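PDB 6CMK: zinc chaperone AztD from Citrobacter koseri, which acts as a periplasmic zinc chaperone, binding zinc and handing one ion directly to the solute-binding protein AztC of the AztABCD transport system. Local coordinates for residues G217-S228 and S260-F271. Numbering follows the deposited sequence.
Sequences GSAGSGDTFALS and STLIGGKGMQYF
Two neighbouring blades of the beta-propeller meet here through their first strands, 218-221 and 262-264, which run nearly parallel, 12° apart. No direct backbone hydrogen bond joins them. Water 1 links them instead, accepting from Ser218 N and Leu262 N. The Phe271 ring packs against the 218-228 hairpin. It takes Ala226 CB over one face, 3.6 Å from the centroid, a CH-pi contact. Thr224 O lies at the ring edge, 3.5 Å from Phe271 CZ. Leu262 CB meets Ala219 CB at 3.7 Å. Leu262 CD1 lies against Ala226 CB and Ser228 OG, the latter hydrogen-bonded to His216 O. Ser260 O accepts from ND1 of His216, a zinc ligand.

Hydrogen bonds cluster at the 221-224 type II' turn. Ser221 OG, anti to its own N (chi1 -176°), sits between Gly265 O and Tyr270 N. It donates to Gly265 O at 2.8 Å and accepts from Tyr270 N. Gln269 NE2 reaches Ser221 O at 3.0 Å, almost straight (171°). It also donates to Asp223 OD1. Thr224 OG1 donates to the same OD1 from the opposite face. The two NE2 bonds, with water 3 on OE1, hold the amide's rotation. Double-donor NE2 and donor-acceptor Ser221 OG thus hold the turn against the next blade.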
# COMPACT_ATOMS: atom_id res chain seq x y z
N GLY B 217 9.59 21.97 -11.29
CA GLY B 217 9.95 20.82 -10.48
C GLY B 217 8.77 20.35 -9.66
O GLY B 217 8.05 21.15 -9.05
N SER B 218 8.56 19.03 -9.64
CA SER B 218 7.37 18.45 -9.05
C SER B 218 7.63 17.00 -8.68
O SER B 218 8.27 16.26 -9.43
CB SER B 218 6.19 18.54 -10.02
OG SER B 218 6.57 18.04 -11.29
N ALA B 219 7.10 16.58 -7.53
CA ALA B 219 7.15 15.18 -7.14
C ALA B 219 6.20 14.96 -5.98
O ALA B 219 5.88 15.89 -5.24
CB ALA B 219 8.56 14.75 -6.72
N GLY B 220 5.80 13.71 -5.80
CA GLY B 220 4.98 13.31 -4.67
C GLY B 220 5.73 12.38 -3.74
O GLY B 220 6.58 11.61 -4.17
N SER B 221 5.39 12.46 -2.46
CA SER B 221 5.93 11.52 -1.47
C SER B 221 4.84 11.27 -0.44
O SER B 221 4.52 12.16 0.36
CB SER B 221 7.19 12.08 -0.82
OG SER B 221 7.78 11.12 0.06
N GLY B 222 4.28 10.07 -0.46
CA GLY B 222 3.15 9.81 0.42
C GLY B 222 2.03 10.79 0.14
O GLY B 222 1.71 11.08 -1.02
N ASP B 223 1.43 11.32 1.21
CA ASP B 223 0.28 12.19 1.06
C ASP B 223 0.64 13.64 0.73
O ASP B 223 -0.27 14.49 0.69
CB ASP B 223 -0.57 12.15 2.34
CG ASP B 223 0.03 12.92 3.50
OD1 ASP B 223 1.22 13.31 3.49
OD2 ASP B 223 -0.74 13.15 4.46
N THR B 224 1.90 13.94 0.45
CA THR B 224 2.36 15.31 0.24
C THR B 224 2.95 15.44 -1.15
O THR B 224 3.74 14.60 -1.58
CB THR B 224 3.39 15.71 1.30
OG1 THR B 224 2.78 15.61 2.59
CG2 THR B 224 3.88 17.15 1.09
N PHE B 225 2.53 16.48 -1.87
CA PHE B 225 3.08 16.77 -3.19
C PHE B 225 3.86 18.07 -3.12
O PHE B 225 3.45 19.03 -2.46
CB PHE B 225 1.98 16.86 -4.25
CG PHE B 225 2.48 16.61 -5.62
CD1 PHE B 225 2.98 17.65 -6.38
CD2 PHE B 225 2.48 15.32 -6.15
CE1 PHE B 225 3.47 17.42 -7.63
CE2 PHE B 225 2.97 15.08 -7.41
CZ PHE B 225 3.47 16.14 -8.16
N ALA B 226 5.00 18.12 -3.81
CA ALA B 226 5.87 19.28 -3.76
C ALA B 226 6.07 19.89 -5.14
O ALA B 226 6.24 19.18 -6.12
CB ALA B 226 7.23 18.92 -3.16
N LEU B 227 6.05 21.22 -5.18
CA LEU B 227 6.42 22.01 -6.35
C LEU B 227 7.54 22.95 -5.92
O LEU B 227 7.42 23.62 -4.89
CB LEU B 227 5.23 22.81 -6.90
CG LEU B 227 3.92 22.06 -7.18
CD1 LEU B 227 2.83 23.04 -7.59
CD2 LEU B 227 4.12 21.00 -8.25
N SER B 228 8.61 23.01 -6.69
CA SER B 228 9.76 23.82 -6.31
C SER B 228 9.82 25.11 -7.11
O SER B 228 9.38 25.16 -8.27
CB SER B 228 11.06 23.03 -6.50
OG SER B 228 11.11 22.42 -7.77
N SER B 260 14.95 22.98 -9.28
CA SER B 260 14.11 22.93 -10.47
C SER B 260 13.68 21.51 -10.84
O SER B 260 12.93 21.36 -11.81
CB SER B 260 14.84 23.57 -11.66
OG SER B 260 16.07 22.93 -11.93
N THR B 261 14.12 20.48 -10.12
CA THR B 261 13.73 19.11 -10.40
C THR B 261 13.65 18.37 -9.07
O THR B 261 14.54 18.53 -8.23
CB THR B 261 14.75 18.40 -11.31
OG1 THR B 261 15.11 19.27 -12.39
CG2 THR B 261 14.18 17.11 -11.87
N LEU B 262 12.59 17.57 -8.89
CA LEU B 262 12.33 16.87 -7.64
C LEU B 262 12.05 15.39 -7.86
O LEU B 262 11.49 14.99 -8.88
CB LEU B 262 11.13 17.45 -6.90
CG LEU B 262 11.26 18.84 -6.30
CD1 LEU B 262 9.87 19.43 -6.09
CD2 LEU B 262 12.05 18.80 -5.01
N ILE B 263 12.40 14.60 -6.85
CA ILE B 263 11.93 13.23 -6.69
C ILE B 263 11.44 13.07 -5.25
O ILE B 263 11.81 13.83 -4.35
CB ILE B 263 13.01 12.17 -7.01
CG1 ILE B 263 14.25 12.40 -6.16
CG2 ILE B 263 13.35 12.19 -8.50
CD1 ILE B 263 15.30 11.32 -6.31
N GLY B 264 10.57 12.09 -5.05
CA GLY B 264 9.93 11.86 -3.76
C GLY B 264 10.11 10.45 -3.25
O GLY B 264 9.99 9.48 -4.01
N GLY B 265 10.38 10.33 -1.95
CA GLY B 265 10.52 9.02 -1.34
C GLY B 265 9.24 8.22 -1.41
O GLY B 265 8.13 8.76 -1.41
N LYS B 266 9.38 6.90 -1.47
CA LYS B 266 8.20 6.04 -1.56
C LYS B 266 7.79 5.44 -0.22
O LYS B 266 6.63 5.56 0.18
CB LYS B 266 8.43 4.92 -2.58
CG LYS B 266 7.97 5.29 -3.98
CD LYS B 266 6.79 4.45 -4.45
CE LYS B 266 5.55 4.64 -3.58
NZ LYS B 266 4.29 4.55 -4.38
N GLY B 267 8.72 4.80 0.49
CA GLY B 267 8.39 4.18 1.76
C GLY B 267 8.55 5.09 2.95
O GLY B 267 8.07 4.79 4.04
N MET B 268 9.20 6.22 2.73
CA MET B 268 9.47 7.23 3.73
C MET B 268 9.17 8.56 3.05
O MET B 268 9.38 8.69 1.84
CB MET B 268 10.93 7.10 4.18
CG MET B 268 11.48 8.08 5.18
SD MET B 268 13.12 7.46 5.67
CE MET B 268 14.18 8.14 4.40
N GLN B 269 8.66 9.54 3.80
CA GLN B 269 8.29 10.83 3.20
C GLN B 269 9.49 11.77 3.20
O GLN B 269 9.95 12.22 4.26
CB GLN B 269 7.12 11.47 3.93
CG GLN B 269 5.82 10.77 3.64
CD GLN B 269 4.62 11.53 4.16
OE1 GLN B 269 4.32 11.50 5.35
NE2 GLN B 269 3.96 12.26 3.27
N TYR B 270 9.97 12.10 2.00
CA TYR B 270 11.01 13.10 1.82
C TYR B 270 11.04 13.49 0.35
O TYR B 270 10.49 12.79 -0.51
CB TYR B 270 12.40 12.59 2.25
CG TYR B 270 12.96 11.48 1.38
CD1 TYR B 270 12.71 10.14 1.67
CD2 TYR B 270 13.74 11.77 0.27
CE1 TYR B 270 13.23 9.13 0.88
CE2 TYR B 270 14.25 10.77 -0.53
CZ TYR B 270 14.00 9.45 -0.22
OH TYR B 270 14.51 8.47 -1.02
N PHE B 271 11.72 14.60 0.06
CA PHE B 271 12.00 14.99 -1.31
C PHE B 271 13.50 15.19 -1.47
O PHE B 271 14.20 15.55 -0.52
CB PHE B 271 11.25 16.27 -1.68
CG PHE B 271 9.77 16.12 -1.58
CD1 PHE B 271 9.08 15.47 -2.58
CD2 PHE B 271 9.08 16.57 -0.47
CE1 PHE B 271 7.71 15.29 -2.49
CE2 PHE B 271 7.72 16.40 -0.37
CZ PHE B 271 7.03 15.76 -1.37
O HOH W 1 10.64 17.52 -11.00
O HOH W 2 5.19 8.03 -2.21
O HOH W 3 2.77 13.21 6.34